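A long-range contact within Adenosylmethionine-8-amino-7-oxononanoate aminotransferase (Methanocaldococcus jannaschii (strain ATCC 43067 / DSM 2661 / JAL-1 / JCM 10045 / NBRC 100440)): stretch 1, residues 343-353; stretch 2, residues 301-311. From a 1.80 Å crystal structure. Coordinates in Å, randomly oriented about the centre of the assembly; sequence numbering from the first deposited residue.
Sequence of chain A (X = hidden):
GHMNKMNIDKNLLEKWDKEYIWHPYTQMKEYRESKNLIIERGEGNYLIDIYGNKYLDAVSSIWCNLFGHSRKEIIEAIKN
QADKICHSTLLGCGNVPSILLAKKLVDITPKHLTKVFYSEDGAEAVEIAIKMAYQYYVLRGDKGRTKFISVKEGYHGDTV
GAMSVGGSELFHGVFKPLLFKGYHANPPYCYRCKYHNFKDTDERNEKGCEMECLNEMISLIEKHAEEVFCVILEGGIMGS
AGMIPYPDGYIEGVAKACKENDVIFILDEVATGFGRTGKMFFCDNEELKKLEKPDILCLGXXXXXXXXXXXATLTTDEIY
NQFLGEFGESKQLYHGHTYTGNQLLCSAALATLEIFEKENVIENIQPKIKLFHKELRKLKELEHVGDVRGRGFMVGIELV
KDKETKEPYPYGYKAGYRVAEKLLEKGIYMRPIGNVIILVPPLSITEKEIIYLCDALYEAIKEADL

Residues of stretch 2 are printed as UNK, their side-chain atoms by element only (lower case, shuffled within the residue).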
# COMPACT_ATOMS: atom_id res chain seq x y z
N GLN A 343 -8.81 6.23 10.02
CA GLN A 343 -9.85 7.27 10.13
C GLN A 343 -9.57 8.51 9.28
O GLN A 343 -10.50 9.03 8.67
CB GLN A 343 -10.12 7.71 11.59
CG GLN A 343 -10.82 6.63 12.41
CD GLN A 343 -9.88 5.69 13.14
OE1 GLN A 343 -8.91 5.14 12.59
NE2 GLN A 343 -10.29 5.35 14.33
N LEU A 344 -8.33 9.01 9.26
CA LEU A 344 -8.02 10.14 8.37
C LEU A 344 -8.31 9.81 6.90
O LEU A 344 -8.95 10.61 6.19
CB LEU A 344 -6.58 10.58 8.57
CG LEU A 344 -6.25 11.03 10.00
CD1 LEU A 344 -4.82 11.55 10.02
CD2 LEU A 344 -7.29 12.11 10.57
N LEU A 345 -7.91 8.60 6.43
CA LEU A 345 -8.14 8.24 5.03
C LEU A 345 -9.64 8.26 4.81
O LEU A 345 -10.10 8.77 3.79
CB LEU A 345 -7.61 6.83 4.66
CG LEU A 345 -6.18 6.54 5.13
CD1 LEU A 345 -5.67 5.20 4.61
CD2 LEU A 345 -5.22 7.60 4.63
N CYS A 346 -10.41 7.70 5.76
CA CYS A 346 -11.82 7.51 5.47
C CYS A 346 -12.56 8.85 5.58
O CYS A 346 -13.56 9.11 4.87
CB CYS A 346 -12.41 6.55 6.50
SG CYS A 346 -11.91 4.83 6.25
N SER A 347 -12.06 9.71 6.44
CA SER A 347 -12.67 11.04 6.57
C SER A 347 -12.57 11.81 5.24
O SER A 347 -13.56 12.44 4.85
CB SER A 347 -12.06 11.81 7.71
OG SER A 347 -10.75 12.25 7.35
N ALA A 348 -11.40 11.75 4.53
CA ALA A 348 -11.26 12.43 3.24
C ALA A 348 -12.29 11.87 2.26
O ALA A 348 -12.92 12.63 1.50
CB ALA A 348 -9.87 12.39 2.67
N ALA A 349 -12.44 10.53 2.24
CA ALA A 349 -13.36 9.94 1.28
C ALA A 349 -14.80 10.32 1.57
O ALA A 349 -15.59 10.47 0.63
CB ALA A 349 -13.22 8.42 1.24
N LEU A 350 -15.19 10.34 2.86
CA LEU A 350 -16.54 10.74 3.23
C LEU A 350 -16.83 12.12 2.69
O LEU A 350 -17.89 12.33 2.07
CB LEU A 350 -16.72 10.70 4.76
CG LEU A 350 -16.93 9.31 5.35
CD1 LEU A 350 -16.82 9.35 6.88
CD2 LEU A 350 -18.30 8.73 4.94
N ALA A 351 -15.88 13.06 2.89
CA ALA A 351 -16.09 14.41 2.38
C ALA A 351 -16.23 14.40 0.86
O ALA A 351 -17.07 15.13 0.32
CB ALA A 351 -14.99 15.37 2.77
N THR A 352 -15.38 13.59 0.20
CA THR A 352 -15.40 13.49 -1.24
C THR A 352 -16.80 13.09 -1.71
O THR A 352 -17.34 13.73 -2.65
CB THR A 352 -14.27 12.62 -1.80
OG1 THR A 352 -13.06 13.24 -1.39
CG2 THR A 352 -14.22 12.55 -3.32
N LEU A 353 -17.34 12.01 -1.13
CA LEU A 353 -18.62 11.52 -1.63
C LEU A 353 -19.70 12.56 -1.38
O LEU A 353 -20.66 12.67 -2.16
CB LEU A 353 -19.01 10.21 -0.95
CG LEU A 353 -18.19 9.01 -1.40
CD1 LEU A 353 -18.45 7.80 -0.52
CD2 LEU A 353 -18.48 8.72 -2.86
N UNK A 301 -7.23 6.00 -5.82
CA UNK A 301 -6.92 7.32 -6.38
C UNK A 301 -7.96 8.34 -5.96
O UNK A 301 -7.82 8.86 -4.87
n UNK A 301 -3.00 6.43 -10.23
c UNK A 301 -5.48 6.69 -8.42
c UNK A 301 -4.28 5.74 -10.47
c UNK A 301 -5.43 6.58 -9.96
c UNK A 301 -6.77 7.31 -7.91
N UNK A 302 -9.00 8.59 -6.80
CA UNK A 302 -9.92 9.70 -6.55
C UNK A 302 -10.85 9.51 -5.35
O UNK A 302 -11.59 10.42 -4.99
N UNK A 303 -10.86 8.29 -4.79
CA UNK A 303 -11.64 7.96 -3.62
C UNK A 303 -11.57 9.06 -2.56
O UNK A 303 -12.60 9.37 -1.96
c UNK A 303 -13.36 5.96 -1.94
c UNK A 303 -11.21 6.56 -3.15
c UNK A 303 -11.32 4.61 -1.68
c UNK A 303 -11.83 6.02 -1.88
N UNK A 304 -10.36 9.60 -2.25
CA UNK A 304 -10.22 10.61 -1.21
C UNK A 304 -10.20 12.02 -1.81
O UNK A 304 -9.79 12.95 -1.15
o UNK A 304 -7.94 10.43 -1.49
c UNK A 304 -8.90 9.03 0.22
c UNK A 304 -8.91 10.39 -0.44
N UNK A 305 -10.57 12.13 -3.10
CA UNK A 305 -10.49 13.38 -3.84
C UNK A 305 -9.05 13.73 -4.20
O UNK A 305 -8.80 14.78 -4.75
N UNK A 306 -8.11 12.83 -3.90
CA UNK A 306 -6.75 13.02 -4.33
C UNK A 306 -5.86 13.40 -3.16
O UNK A 306 -4.72 13.76 -3.38
N UNK A 307 -6.40 13.37 -1.92
CA UNK A 307 -5.66 13.97 -0.81
C UNK A 307 -4.94 12.96 0.06
O UNK A 307 -3.95 13.32 0.74
c UNK A 307 -7.66 17.12 0.22
c UNK A 307 -6.97 16.15 -0.53
c UNK A 307 -8.10 18.31 -0.37
c UNK A 307 -7.83 18.58 -1.71
c UNK A 307 -7.11 17.65 -2.44
c UNK A 307 -6.51 14.86 0.11
c UNK A 307 -6.70 16.45 -1.87
o UNK A 307 -8.27 19.78 -2.27
N UNK A 308 -5.41 11.71 0.03
CA UNK A 308 -4.78 10.67 0.87
C UNK A 308 -4.88 9.30 0.15
O UNK A 308 -5.76 9.06 -0.70
c UNK A 308 -5.52 10.62 2.22
c UNK A 308 -3.72 11.28 3.86
c UNK A 308 -5.11 11.63 3.29
c UNK A 308 -6.15 11.64 4.43
N UNK A 309 -4.03 8.35 0.54
CA UNK A 309 -4.06 7.00 -0.03
C UNK A 309 -5.12 6.14 0.64
O UNK A 309 -4.87 5.45 1.62
c UNK A 309 -2.86 8.52 1.44
c UNK A 309 -2.27 7.11 1.52
c UNK A 309 -2.63 6.48 0.25
N UNK A 310 -6.28 6.07 -0.02
CA UNK A 310 -7.23 5.02 0.33
C UNK A 310 -7.59 4.17 -0.88
O UNK A 310 -7.73 4.70 -1.98
c UNK A 310 -9.50 4.64 1.51
c UNK A 310 -10.73 5.40 2.01
c UNK A 310 -8.86 3.86 2.67
c UNK A 310 -8.49 5.65 0.94
N UNK A 311 -7.73 2.86 -0.67
CA UNK A 311 -8.29 2.04 -1.72
C UNK A 311 -9.33 1.10 -1.12
O UNK A 311 -9.45 0.96 0.10
c UNK A 311 -7.20 1.36 -2.46

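Position 301 carries four carbons in a row ending in a nitrogen, an unbranched chain that stays out of reach of the helix 343-353; it is Lys301, its amino group hydrogen-bonded elsewhere in the structure. Position 302 has no side-chain atoms, so it is Gly302. Its backbone O accepts from the N of position 305 at 2.7 Å, folding the loop over a short 3-10 segment.

At position 303 four carbons fork at the second. The CA-to-CB bond points away from the helix, yet one terminal carbon returns to within 4.0 Å of Ala349 CB. The carbon count and fork give Leu303. Its backbone O lies 3.4 Å from Ala349 CA, a CA-H...O contact, and otherwise finds no partner in the model.

Position 304 has a first carbon bearing one oxygen and one carbon, and this CB lies 3.8 Å from Ala348 CB; the pattern is that of threonine: Thr304. Its CA approaches Ala349 CA to 4.1 Å, a spacing that the small alanine permits. The hydroxyl turns to its own loop: OG1 donates to O of position 308 at 2.7 Å and accepts weak bonds from N of position 306 (3.4 Å) and N of position 307 (3.3 Å), tying together a type I' turn that spans 304 to 307.

Position 305 lacks a side chain and has positive phi, 73°; it is Gly305. A CB here would point toward the helix and sit 2.8 Å from Thr352 OG1, a clash. Position 306 is bare as well, hence Gly306; at its phi of 107° a CB would be jammed against the preceding carbonyl O, a local demand for glycine independent of the helix.

Position 307 shows one carbon leading to a six-carbon ring with an oxygen. Its CB comes no nearer to the helix than 4.9 Å, from Ala348 CB. This is Tyr307, and its hydroxyl is bonded elsewhere in the structure.

Position 308 again has four carbons forked at the second, on a CA-to-CB bond that points toward the helix, with one tip 4.2 Å from Ala348 CB: Leu308. Its CD1 also lies 3.5 Å from Leu344 O. At position 309 three carbons close a ring onto the backbone N, and one ring carbon lies 4.1 Å from Leu345 CD2, which defines Pro309; its O is 3.1 Å from Leu345 CD1. Position 310 has four carbons with the same fork, one tip 3.8 Å from Leu345 CB and the other 4.0 Å from Ala349 CB, and is Leu310. Position 311 has a single carbon, Ala311, beyond reach.

No hydrogen bond crosses this contact; packing joins the two stretches. The CA-to-CB bond of Leu345 points toward the loop, and its side chain packs against Leu308, Pro309 and Leu310, while Ala348 and Ala349 leave room for the backbone around Thr304. Thr352 OG1 donates to Ala348 O at 3.0 Å within the helix, as Thr304 OG1 serves its loop. The rules are clear: small residues at the closest backbone approach, leucines beside it, glycine where a CB would collide, and the threonine hydroxyls, Thr304 OG1 and Thr352 OG1, bonded within their own stretch.

Stretch 2 (301-311) KGLTGGYLPLA
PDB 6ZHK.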